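Local coordinates for protein putative aldehyde dehydrogenase (Burkholderia cenocepacia, PDB 4YWE) that probably oxidises aldehydes or oxo groups with NAD or NADP as acceptor and binds a calcium ion, at residues 31-36 / 96-101; 39-44 / 186-191; 328-333 / 368-373. All coordinates share one frame; numbering follows the deposited sequence.

Contact 1: residues 31-36 / 96-101; sequences VVDPSD and EARDTG. With CA (calcium ion), chain K.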
ATOM      1  N   VAL A  31     -31.804  20.035 -28.269  1.00 32.52           N
ATOM      2  CA  VAL A  31     -31.745  19.828 -26.826  1.00 30.49           C
ATOM      3  C   VAL A  31     -33.132  20.061 -26.237  1.00 30.45           C
ATOM      4  O   VAL A  31     -33.711  21.133 -26.406  1.00 27.70           O
ATOM      5  CB  VAL A  31     -30.706  20.748 -26.166  1.00 30.42           C
ATOM      6  CG1 VAL A  31     -30.673  20.517 -24.664  1.00 30.69           C
ATOM      7  CG2 VAL A  31     -29.334  20.519 -26.777  1.00 27.23           C
ATOM      8  N   VAL A  32     -33.659  19.060 -25.541  1.00 28.86           N
ATOM      9  CA  VAL A  32     -35.048  19.096 -25.097  1.00 30.13           C
ATOM     10  C   VAL A  32     -35.175  19.148 -23.576  1.00 29.91           C
ATOM     11  O   VAL A  32     -34.556  18.359 -22.865  1.00 26.09           O
ATOM     12  CB  VAL A  32     -35.821  17.885 -25.655  1.00 31.10           C
ATOM     13  CG1 VAL A  32     -37.232  17.838 -25.087  1.00 32.45           C
ATOM     14  CG2 VAL A  32     -35.849  17.931 -27.174  1.00 31.12           C
ATOM     15  N   ASP A  33     -35.983  20.086 -23.088  1.00 25.90           N
ATOM     16  CA  ASP A  33     -36.329  20.150 -21.673  1.00 23.52           C
ATOM     17  C   ASP A  33     -37.448  19.152 -21.403  1.00 25.99           C
ATOM     18  O   ASP A  33     -38.576  19.349 -21.846  1.00 27.27           O
ATOM     19  CB  ASP A  33     -36.759  21.569 -21.281  1.00 27.51           C
ATOM     20  CG  ASP A  33     -36.979  21.733 -19.781  1.00 29.58           C
ATOM     21  OD1 ASP A  33     -37.007  20.722 -19.050  1.00 30.81           O
ATOM     22  OD2 ASP A  33     -37.136  22.888 -19.332  1.00 31.51           O
ATOM     23  N   PRO A  34     -37.140  18.076 -20.664  1.00 30.24           N
ATOM     24  CA  PRO A  34     -38.112  17.005 -20.423  1.00 30.34           C
ATOM     25  C   PRO A  34     -39.263  17.418 -19.505  1.00 32.96           C
ATOM     26  O   PRO A  34     -40.227  16.665 -19.361  1.00 35.88           O
ATOM     27  CB  PRO A  34     -37.266  15.910 -19.770  1.00 27.97           C
ATOM     28  CG  PRO A  34     -36.151  16.640 -19.119  1.00 27.92           C
ATOM     29  CD  PRO A  34     -35.849  17.812 -20.004  1.00 26.69           C
ATOM     30  N   SER A  35     -39.164  18.595 -18.897  1.00 32.39           N
ATOM     31  CA  SER A  35     -40.233  19.095 -18.039  1.00 34.30           C
ATOM     32  C   SER A  35     -41.440  19.528 -18.866  1.00 31.36           C
ATOM     33  O   SER A  35     -42.579  19.431 -18.409  1.00 31.65           O
ATOM     34  CB  SER A  35     -39.734  20.257 -17.178  1.00 37.94           C
ATOM     35  OG  SER A  35     -38.860  19.797 -16.162  1.00 38.21           O
ATOM     36  N   ASP A  36     -41.187  20.004 -20.081  1.00 29.70           N
ATOM     37  CA  ASP A  36     -42.261  20.408 -20.983  1.00 31.60           C
ATOM     38  C   ASP A  36     -42.141  19.717 -22.341  1.00 31.81           C
ATOM     39  O   ASP A  36     -43.024  19.839 -23.190  1.00 32.38           O
ATOM     40  CB  ASP A  36     -42.274  21.931 -21.161  1.00 35.95           C
ATOM     41  CG  ASP A  36     -40.901  22.500 -21.481  1.00 39.97           C
ATOM     42  OD1 ASP A  36     -40.086  21.797 -22.114  1.00 40.13           O
ATOM     43  OD2 ASP A  36     -40.638  23.660 -21.098  1.00 42.15           O
ATOM     44  N   GLU A  96     -28.116  21.765 -15.605  1.00 24.14           N
ATOM     45  CA  GLU A  96     -28.279  20.325 -15.439  1.00 24.48           C
ATOM     46  C   GLU A  96     -29.742  19.942 -15.250  1.00 24.63           C
ATOM     47  O   GLU A  96     -30.235  19.014 -15.890  1.00 19.02           O
ATOM     48  CB  GLU A  96     -27.451  19.829 -14.250  1.00 24.94           C
ATOM     49  CG  GLU A  96     -27.424  18.317 -14.087  1.00 25.97           C
ATOM     50  CD  GLU A  96     -26.381  17.651 -14.965  1.00 27.31           C
ATOM     51  OE1 GLU A  96     -26.382  17.893 -16.190  1.00 28.07           O
ATOM     52  OE2 GLU A  96     -25.555  16.883 -14.425  1.00 26.93           O
ATOM     53  N   ALA A  97     -30.431  20.665 -14.372  1.00 23.31           N
ATOM     54  CA  ALA A  97     -31.833  20.391 -14.069  1.00 23.42           C
ATOM     55  C   ALA A  97     -32.728  20.598 -15.286  1.00 23.72           C
ATOM     56  O   ALA A  97     -33.688  19.858 -15.495  1.00 20.83           O
ATOM     57  CB  ALA A  97     -32.305  21.267 -12.921  1.00 21.86           C
ATOM     58  N   ARG A  98     -32.408  21.610 -16.085  1.00 26.23           N
ATOM     59  CA  ARG A  98     -33.191  21.935 -17.272  1.00 27.28           C
ATOM     60  C   ARG A  98     -33.004  20.883 -18.360  1.00 26.96           C
ATOM     61  O   ARG A  98     -33.906  20.630 -19.160  1.00 27.95           O
ATOM     62  CB  ARG A  98     -32.796  23.318 -17.798  1.00 29.24           C
ATOM     63  CG  ARG A  98     -33.648  23.835 -18.943  1.00 33.60           C
ATOM     64  CD  ARG A  98     -33.198  25.228 -19.358  1.00 37.03           C
ATOM     65  NE  ARG A  98     -34.055  25.804 -20.390  1.00 39.72           N
ATOM     66  CZ  ARG A  98     -33.802  26.950 -21.013  1.00 40.81           C
ATOM     67  NH1 ARG A  98     -32.713  27.644 -20.714  1.00 38.74           N
ATOM     68  NH2 ARG A  98     -34.638  27.400 -21.939  1.00 41.75           N
ATOM     69  N   ASP A  99     -31.827  20.267 -18.372  1.00 24.13           N
ATOM     70  CA  ASP A  99     -31.439  19.352 -19.436  1.00 24.43           C
ATOM     71  C   ASP A  99     -31.777  17.900 -19.097  1.00 24.63           C
ATOM     72  O   ASP A  99     -32.167  17.126 -19.971  1.00 25.88           O
ATOM     73  CB  ASP A  99     -29.939  19.499 -19.719  1.00 25.11           C
ATOM     74  CG  ASP A  99     -29.531  18.905 -21.052  1.00 30.51           C
ATOM     75  OD1 ASP A  99     -30.423  18.553 -21.850  1.00 30.24           O
ATOM     76  OD2 ASP A  99     -28.312  18.807 -21.306  1.00 32.13           O
ATOM     77  N   THR A 100     -31.633  17.536 -17.827  1.00 23.31           N
ATOM     78  CA  THR A 100     -31.877  16.164 -17.393  1.00 21.01           C
ATOM     79  C   THR A 100     -33.284  15.987 -16.835  1.00 23.08           C
ATOM     80  O   THR A 100     -33.862  14.903 -16.922  1.00 26.88           O
ATOM     81  CB  THR A 100     -30.869  15.722 -16.321  1.00 18.88           C
ATOM     82  OG1 THR A 100     -31.124  16.436 -15.106  1.00 22.27           O
ATOM     83  CG2 THR A 100     -29.447  15.994 -16.783  1.00 19.02           C
ATOM     84  N   GLY A 101     -33.824  17.051 -16.248  1.00 21.78           N
ATOM     85  CA  GLY A 101     -35.173  17.024 -15.713  1.00 23.32           C
ATOM     86  C   GLY A 101     -35.264  16.850 -14.208  1.00 26.03           C
ATOM     87  O   GLY A 101     -36.348  16.949 -13.632  1.00 29.13           O
TER
HETATM   88 CA    CA K 503     -32.404  17.217 -22.442  1.00 57.24          CA
HETATM   89  O   HOH W   1     -32.216  16.614 -24.907  1.00 25.34           O
HETATM   90  O   HOH W   2     -36.727  24.949 -21.544  1.00 25.95           O
HETATM   91  O   HOH W   3     -36.264  20.097 -16.764  1.00 28.39           O
HETATM   92  O   HOH W   4     -34.101  15.491 -22.245  1.00 18.13           O
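V31 and D99 cross at about a right angle, with CG1 of V31 3.4 Å from OD1 of D99. V32 contributes its backbone instead. Its O binds the calcium ion at 2.5 Å, and its N donates to a water that is also a metal ligand. D99 supplies two ligands, its own O and OD1. A second water and D185 O complete the six-atom shell, consistent with the cation site found in other aldehyde dehydrogenases. OD2 of D99 turns to backbone N-H groups of C187 and L188. D33 crosses R98, with OD2 3.6 Å from CG of R98. Its charge lies near the guanidinium but makes no salt bridge. One water joins OD2 of D33 (3.1 Å) to NE of R98 (3.0 Å), in the guanidinium plane. OD1 of D33 accepts from S35 N at 3.0 Å, an Asx turn. The ring of P34 packs on G101, the first residue beyond the helix, which has positive phi; CG is 3.6 Å from G101 CA. Strand residues 31-33 lie at 97° to helix residues 96-100. V31 makes backbone hydrogen bonds with F40 and A41 of strand 38-44. A97 packs on helix 104-124, and E96 and T100 on P160 of helix 160-174.

Contact 2: residues 39-44 / 186-191; sequences PFATIA and ACLSVL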
ATOM      1  N   PRO A  39     -37.901  21.746 -27.237  1.00 35.44           N
ATOM      2  CA  PRO A  39     -36.523  22.112 -27.578  1.00 35.05           C
ATOM      3  C   PRO A  39     -36.188  23.540 -27.159  1.00 34.13           C
ATOM      4  O   PRO A  39     -36.993  24.444 -27.386  1.00 38.00           O
ATOM      5  CB  PRO A  39     -36.487  21.973 -29.106  1.00 37.01           C
ATOM      6  CG  PRO A  39     -37.658  21.110 -29.450  1.00 37.41           C
ATOM      7  CD  PRO A  39     -38.702  21.445 -28.435  1.00 36.19           C
ATOM      8  N   PHE A  40     -35.019  23.740 -26.557  1.00 31.06           N
ATOM      9  CA  PHE A  40     -34.609  25.070 -26.121  1.00 31.78           C
ATOM     10  C   PHE A  40     -33.164  25.368 -26.505  1.00 35.28           C
ATOM     11  O   PHE A  40     -32.683  26.487 -26.325  1.00 38.01           O
ATOM     12  CB  PHE A  40     -34.792  25.224 -24.607  1.00 30.17           C
ATOM     13  CG  PHE A  40     -33.909  24.320 -23.790  1.00 29.23           C
ATOM     14  CD1 PHE A  40     -34.296  23.022 -23.504  1.00 30.29           C
ATOM     15  CD2 PHE A  40     -32.698  24.776 -23.297  1.00 27.34           C
ATOM     16  CE1 PHE A  40     -33.488  22.193 -22.749  1.00 31.62           C
ATOM     17  CE2 PHE A  40     -31.885  23.951 -22.542  1.00 27.76           C
ATOM     18  CZ  PHE A  40     -32.281  22.658 -22.267  1.00 30.39           C
ATOM     19  N   ALA A  41     -32.474  24.363 -27.037  1.00 30.37           N
ATOM     20  CA  ALA A  41     -31.082  24.523 -27.442  1.00 30.18           C
ATOM     21  C   ALA A  41     -30.690  23.475 -28.476  1.00 27.69           C
ATOM     22  O   ALA A  41     -31.479  22.592 -28.807  1.00 28.06           O
ATOM     23  CB  ALA A  41     -30.164  24.441 -26.231  1.00 28.37           C
ATOM     24  N   THR A  42     -29.468  23.587 -28.989  1.00 29.46           N
ATOM     25  CA  THR A  42     -28.940  22.621 -29.949  1.00 29.05           C
ATOM     26  C   THR A  42     -27.492  22.269 -29.629  1.00 27.51           C
ATOM     27  O   THR A  42     -26.744  23.094 -29.102  1.00 27.12           O
ATOM     28  CB  THR A  42     -29.007  23.150 -31.397  1.00 31.72           C
ATOM     29  OG1 THR A  42     -28.290  24.388 -31.489  1.00 34.23           O
ATOM     30  CG2 THR A  42     -30.450  23.366 -31.838  1.00 31.07           C
ATOM     31  N   ILE A  43     -27.100  21.040 -29.950  1.00 23.43           N
ATOM     32  CA  ILE A  43     -25.712  20.618 -29.816  1.00 22.71           C
ATOM     33  C   ILE A  43     -25.184  20.181 -31.174  1.00 28.45           C
ATOM     34  O   ILE A  43     -25.957  19.840 -32.070  1.00 33.47           O
ATOM     35  CB  ILE A  43     -25.558  19.486 -28.780  1.00 21.61           C
ATOM     36  CG1 ILE A  43     -26.514  18.335 -29.100  1.00 21.52           C
ATOM     37  CG2 ILE A  43     -25.794  20.011 -27.374  1.00 23.27           C
ATOM     38  CD1 ILE A  43     -26.428  17.178 -28.125  1.00 23.08           C
ATOM     39  N   ALA A  44     -23.864  20.192 -31.323  1.00 26.60           N
ATOM     40  CA  ALA A  44     -23.229  19.748 -32.556  1.00 27.67           C
ATOM     41  C   ALA A  44     -23.411  18.246 -32.753  1.00 29.90           C
ATOM     42  O   ALA A  44     -23.174  17.458 -31.837  1.00 29.11           O
ATOM     43  CB  ALA A  44     -21.750  20.103 -32.549  1.00 26.97           C
ATOM     44  N   ALA A 186     -28.639  14.624 -22.715  1.00 16.46           N
ATOM     45  CA  ALA A 186     -28.251  15.623 -21.718  1.00 17.18           C
ATOM     46  C   ALA A 186     -26.732  15.751 -21.629  1.00 19.55           C
ATOM     47  O   ALA A 186     -26.050  14.817 -21.206  1.00 20.27           O
ATOM     48  CB  ALA A 186     -28.832  15.274 -20.351  1.00 16.16           C
ATOM     49  N   CYS A 187     -26.205  16.908 -22.019  1.00 26.56           N
ATOM     50  CA  CYS A 187     -24.761  17.119 -21.991  1.00 21.72           C
ATOM     51  C   CYS A 187     -24.362  18.591 -21.915  1.00 18.78           C
ATOM     52  O   CYS A 187     -23.181  18.921 -22.019  1.00 23.68           O
ATOM     53  CB  CYS A 187     -24.111  16.485 -23.223  1.00 19.56           C
ATOM     54  SG  CYS A 187     -24.638  17.178 -24.808  1.00 22.54           S
ATOM     55  N   LEU A 188     -25.338  19.474 -21.727  1.00 18.91           N
ATOM     56  CA  LEU A 188     -25.060  20.908 -21.717  1.00 19.03           C
ATOM     57  C   LEU A 188     -24.227  21.328 -20.507  1.00 18.16           C
ATOM     58  O   LEU A 188     -23.442  22.272 -20.587  1.00 19.72           O
ATOM     59  CB  LEU A 188     -26.363  21.709 -21.753  1.00 23.32           C
ATOM     60  CG  LEU A 188     -27.055  21.798 -23.115  1.00 23.96           C
ATOM     61  CD1 LEU A 188     -28.212  22.786 -23.064  1.00 21.71           C
ATOM     62  CD2 LEU A 188     -26.059  22.185 -24.197  1.00 24.74           C
ATOM     63  N   SER A 189     -24.397  20.627 -19.392  1.00 17.41           N
ATOM     64  CA  SER A 189     -23.644  20.941 -18.183  1.00 21.08           C
ATOM     65  C   SER A 189     -22.159  20.663 -18.386  1.00 18.20           C
ATOM     66  O   SER A 189     -21.311  21.451 -17.971  1.00 19.55           O
ATOM     67  CB  SER A 189     -24.175  20.142 -16.992  1.00 21.13           C
ATOM     68  OG  SER A 189     -23.960  18.753 -17.172  1.00 25.25           O
ATOM     69  N   VAL A 190     -21.858  19.544 -19.037  1.00 18.67           N
ATOM     70  CA  VAL A 190     -20.483  19.120 -19.284  1.00 17.31           C
ATOM     71  C   VAL A 190     -19.721  20.151 -20.116  1.00 18.91           C
ATOM     72  O   VAL A 190     -18.547  20.424 -19.857  1.00 21.25           O
ATOM     73  CB  VAL A 190     -20.455  17.738 -19.969  1.00 20.65           C
ATOM     74  CG1 VAL A 190     -19.077  17.444 -20.547  1.00 21.93           C
ATOM     75  CG2 VAL A 190     -20.873  16.653 -18.988  1.00 21.05           C
ATOM     76  N   LEU A 191     -20.397  20.724 -21.108  1.00 16.96           N
ATOM     77  CA  LEU A 191     -19.798  21.747 -21.961  1.00 21.01           C
ATOM     78  C   LEU A 191     -19.359  22.967 -21.154  1.00 27.34           C
ATOM     79  O   LEU A 191     -18.313  23.558 -21.424  1.00 25.73           O
ATOM     80  CB  LEU A 191     -20.781  22.171 -23.054  1.00 18.41           C
ATOM     81  CG  LEU A 191     -21.251  21.070 -24.007  1.00 23.67           C
ATOM     82  CD1 LEU A 191     -22.357  21.580 -24.915  1.00 24.42           C
ATOM     83  CD2 LEU A 191     -20.085  20.543 -24.825  1.00 23.81           C
TER
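C187 and L188, which both touch strand 38-44, point their backbone N-H groups at one oxygen, OD2 of D99. That carboxylate sits at the start of helix 188-200, where the positive end of the helix dipole would probably favour its negative charge. C187 is at the N-cap position. The contact with the strand itself is wholly apolar. L188 carries much of it, with its two methyl branches divided between partners. Its chi1 of -77° sets CG anti to the carbonyl carbon, and the fork opens from there. CD1 meets the ring of F40 tip to tip, 3.9 Å from CE2, and also lies 4.1 Å from CB of A41. CD2 meets I43, at 3.9 Å from CG2.

Strands 28-33 and 38-44 form a small antiparallel hairpin, with a classic beta bulge where F40 and A41 both face V31. Helix 188-200 links strands 177-182 and 207-209, which are parallel neighbours in the larger sheet, so it forms a beta-alpha-beta crossover. Such a unit fits the Rossmann-type coenzyme domain of aldehyde dehydrogenases. The hairpin therefore packs on the first turn of a helix of that domain.

I43 reaches C187 as well. Its CD1 is 3.8 Å from SG, and CG2 is 4.0 Å from the same sulfur. CG1 of I43 lies between its backbone N and carbonyl carbon (chi1 53°), and CD1 is extended beyond it, so the chain ends against the sulfur. C187 also touches T211, whose OG1 donates to A44 O. L188 packs on I95 of helix 89-100 too, and the ring of F40 touches R98 of that helix. The side chain of F40 comes within about 5 Å of the calcium ion.

Contact 3: residues 328-333 / 368-373; sequences CGPLIN and GFYQAP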
ATOM      1  N   CYS A 328     -39.946  14.372  -7.180  1.00 24.42           N
ATOM      2  CA  CYS A 328     -39.496  13.745  -8.411  1.00 25.41           C
ATOM      3  C   CYS A 328     -39.819  14.619  -9.618  1.00 27.37           C
ATOM      4  O   CYS A 328     -40.799  15.364  -9.615  1.00 30.14           O
ATOM      5  CB  CYS A 328     -40.140  12.365  -8.561  1.00 27.15           C
ATOM      6  SG  CYS A 328     -39.492  11.368  -9.911  1.00 26.30           S
ATOM      7  N   GLY A 329     -38.983  14.532 -10.646  1.00 28.22           N
ATOM      8  CA  GLY A 329     -39.229  15.240 -11.888  1.00 26.74           C
ATOM      9  C   GLY A 329     -39.655  14.289 -12.989  1.00 26.36           C
ATOM     10  O   GLY A 329     -39.966  13.128 -12.721  1.00 25.12           O
ATOM     11  N   PRO A 330     -39.674  14.775 -14.237  1.00 26.32           N
ATOM     12  CA  PRO A 330     -40.014  13.930 -15.386  1.00 27.48           C
ATOM     13  C   PRO A 330     -38.873  12.994 -15.764  1.00 27.98           C
ATOM     14  O   PRO A 330     -37.752  13.172 -15.286  1.00 27.88           O
ATOM     15  CB  PRO A 330     -40.271  14.946 -16.497  1.00 26.12           C
ATOM     16  CG  PRO A 330     -39.380  16.088 -16.147  1.00 24.81           C
ATOM     17  CD  PRO A 330     -39.383  16.162 -14.641  1.00 26.23           C
ATOM     18  N   LEU A 331     -39.157  12.007 -16.608  1.00 27.22           N
ATOM     19  CA  LEU A 331     -38.113  11.134 -17.127  1.00 25.48           C
ATOM     20  C   LEU A 331     -37.427  11.824 -18.301  1.00 23.87           C
ATOM     21  O   LEU A 331     -37.904  12.850 -18.783  1.00 26.08           O
ATOM     22  CB  LEU A 331     -38.688   9.779 -17.539  1.00 26.59           C
ATOM     23  CG  LEU A 331     -39.389   9.016 -16.412  1.00 25.93           C
ATOM     24  CD1 LEU A 331     -39.807   7.624 -16.866  1.00 26.93           C
ATOM     25  CD2 LEU A 331     -38.500   8.940 -15.177  1.00 24.13           C
ATOM     26  N   ILE A 332     -36.314  11.261 -18.759  1.00 26.49           N
ATOM     27  CA  ILE A 332     -35.440  11.957 -19.699  1.00 23.62           C
ATOM     28  C   ILE A 332     -36.087  12.158 -21.076  1.00 25.49           C
ATOM     29  O   ILE A 332     -35.836  13.168 -21.734  1.00 25.85           O
ATOM     30  CB  ILE A 332     -34.082  11.224 -19.822  1.00 23.21           C
ATOM     31  CG1 ILE A 332     -33.069  12.082 -20.584  1.00 23.80           C
ATOM     32  CG2 ILE A 332     -34.249   9.862 -20.469  1.00 26.19           C
ATOM     33  CD1 ILE A 332     -32.763  13.403 -19.912  1.00 26.22           C
ATOM     34  N   ASN A 333     -36.924  11.217 -21.508  1.00 22.47           N
ATOM     35  CA  ASN A 333     -37.612  11.350 -22.792  1.00 22.53           C
ATOM     36  C   ASN A 333     -38.799  10.397 -22.920  1.00 25.79           C
ATOM     37  O   ASN A 333     -39.143   9.683 -21.979  1.00 26.89           O
ATOM     38  CB  ASN A 333     -36.634  11.130 -23.955  1.00 26.13           C
ATOM     39  CG  ASN A 333     -35.880   9.814 -23.857  1.00 24.51           C
ATOM     40  OD1 ASN A 333     -36.405   8.811 -23.375  1.00 28.23           O
ATOM     41  ND2 ASN A 333     -34.636   9.817 -24.323  1.00 19.85           N
ATOM     42  N   GLY A 368     -44.896  17.012 -21.100  1.00 34.12           N
ATOM     43  CA  GLY A 368     -43.760  16.500 -20.358  1.00 30.20           C
ATOM     44  C   GLY A 368     -43.814  14.992 -20.207  1.00 30.49           C
ATOM     45  O   GLY A 368     -44.857  14.378 -20.429  1.00 31.55           O
ATOM     46  N   PHE A 369     -42.689  14.396 -19.829  1.00 28.66           N
ATOM     47  CA  PHE A 369     -42.607  12.947 -19.685  1.00 26.96           C
ATOM     48  C   PHE A 369     -42.615  12.554 -18.211  1.00 26.72           C
ATOM     49  O   PHE A 369     -41.602  12.110 -17.669  1.00 24.18           O
ATOM     50  CB  PHE A 369     -41.350  12.415 -20.375  1.00 26.31           C
ATOM     51  CG  PHE A 369     -41.035  13.109 -21.668  1.00 25.63           C
ATOM     52  CD1 PHE A 369     -41.789  12.863 -22.804  1.00 26.97           C
ATOM     53  CD2 PHE A 369     -39.985  14.010 -21.748  1.00 25.31           C
ATOM     54  CE1 PHE A 369     -41.502  13.503 -23.996  1.00 26.90           C
ATOM     55  CE2 PHE A 369     -39.693  14.651 -22.937  1.00 28.88           C
ATOM     56  CZ  PHE A 369     -40.452  14.398 -24.062  1.00 27.95           C
ATOM     57  N   TYR A 370     -43.769  12.712 -17.571  1.00 26.73           N
ATOM     58  CA  TYR A 370     -43.879  12.493 -16.135  1.00 24.77           C
ATOM     59  C   TYR A 370     -44.329  11.077 -15.792  1.00 26.83           C
ATOM     60  O   TYR A 370     -45.215  10.515 -16.437  1.00 28.48           O
ATOM     61  CB  TYR A 370     -44.838  13.516 -15.521  1.00 24.17           C
ATOM     62  CG  TYR A 370     -44.341  14.938 -15.643  1.00 26.29           C
ATOM     63  CD1 TYR A 370     -43.446  15.461 -14.719  1.00 23.85           C
ATOM     64  CD2 TYR A 370     -44.754  15.753 -16.688  1.00 30.78           C
ATOM     65  CE1 TYR A 370     -42.981  16.756 -14.829  1.00 26.38           C
ATOM     66  CE2 TYR A 370     -44.295  17.053 -16.805  1.00 32.54           C
ATOM     67  CZ  TYR A 370     -43.408  17.548 -15.872  1.00 30.94           C
ATOM     68  OH  TYR A 370     -42.947  18.838 -15.983  1.00 32.88           O
ATOM     69  N   GLN A 371     -43.700  10.509 -14.769  1.00 26.38           N
ATOM     70  CA  GLN A 371     -44.037   9.176 -14.292  1.00 27.08           C
ATOM     71  C   GLN A 371     -43.959   9.131 -12.771  1.00 26.83           C
ATOM     72  O   GLN A 371     -42.886   9.305 -12.189  1.00 26.65           O
ATOM     73  CB  GLN A 371     -43.103   8.130 -14.904  1.00 25.15           C
ATOM     74  CG  GLN A 371     -43.233   6.746 -14.287  1.00 25.93           C
ATOM     75  CD  GLN A 371     -44.603   6.135 -14.506  1.00 28.53           C
ATOM     76  OE1 GLN A 371     -44.987   5.832 -15.635  1.00 30.30           O
ATOM     77  NE2 GLN A 371     -45.349   5.955 -13.424  1.00 31.30           N
ATOM     78  N   ALA A 372     -45.100   8.905 -12.131  1.00 27.93           N
ATOM     79  CA  ALA A 372     -45.161   8.841 -10.678  1.00 27.31           C
ATOM     80  C   ALA A 372     -44.460   7.590 -10.164  1.00 22.79           C
ATOM     81  O   ALA A 372     -44.549   6.530 -10.782  1.00 23.34           O
ATOM     82  CB  ALA A 372     -46.606   8.871 -10.208  1.00 30.09           C
ATOM     83  N   PRO A 373     -43.746   7.715  -9.034  1.00 18.75           N
ATOM     84  CA  PRO A 373     -43.101   6.560  -8.403  1.00 21.27           C
ATOM     85  C   PRO A 373     -44.114   5.481  -8.048  1.00 25.04           C
ATOM     86  O   PRO A 373     -45.196   5.801  -7.564  1.00 28.25           O
ATOM     87  CB  PRO A 373     -42.464   7.155  -7.145  1.00 20.53           C
ATOM     88  CG  PRO A 373     -42.261   8.594  -7.475  1.00 21.46           C
ATOM     89  CD  PRO A 373     -43.444   8.966  -8.320  1.00 20.33           C
TER
HETATM   90  O   HOH W   5     -41.376  11.290 -13.389  1.00 23.25           O
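L331 N donates to F369 O at 2.7 Å, and the bond is nearly straight (160°), the donor lying close to the line of the C=O. This is the one direct hydrogen bond between the two segments. Around it the aromatic side chains of 368-373 meet the backbone and ring atoms of 328-333. P330 and Y370 lie side by side and point the same way. CB of P330 sits over one face of the Y370 ring, 3.9 Å from its centroid, in a CH-pi contact displaced toward the rim. CD of P330 reaches CE1 of Y370 at 3.7 Å. The far end of the tyrosine is held by S35, whose O is bonded to Y370 OH.

In F369, chi1 of -39° keeps CG anti to the carbonyl carbon and brings it within 3.7 Å of N333 C. CA of N333 sits over one face of the ring, 4.0 Å from its centroid, in a second CH-pi contact. N333 is the N-cap of helix 334-349, with OD1 accepting from Q336 N. Its ND2 makes a weak hydrogen bond to OD1 of D185, whose O is a calcium ligand. The contact joins the loop between strand 318-319 and helix 334-349 to the loop between the antiparallel strands 354-360 and 374-376. In this family the sheet these strands form belongs to the catalytic domain.

L331 and Q371 lie alongside each other, with CD1 of L331 3.9 Å from CB of Q371. Beyond CB the glutamine chain bends at chi2 (64°), carrying CD away from L331. NE2 donates to A372 O at 2.8 Å, in the amide plane and on a carbonyl lone pair. The carboxamide is tied back to its own chain. C328 touches P373 more loosely, CB to CG at 4.5 Å.

Contact 1 lies between the other two. Its centre is about 10 Å from that of contact 2 and about 10 Å from that of contact 3. The centres of contacts 2 and 3 are about 19 Å apart, and they do not touch. Contacts 1 and 2 share the hairpin, where V31 N lies 2.6 Å from A41 O, and E96 OE1 is 2.8 Å from S189 OG. Contacts 1 and 3 meet where P34 CB packs 3.3 Å from L331 O. The calcium ion sits in contact 1, and I332 of contact 3 has its side chain about 5 Å away. E256, the predicted active-site residue, is in none of the six segments.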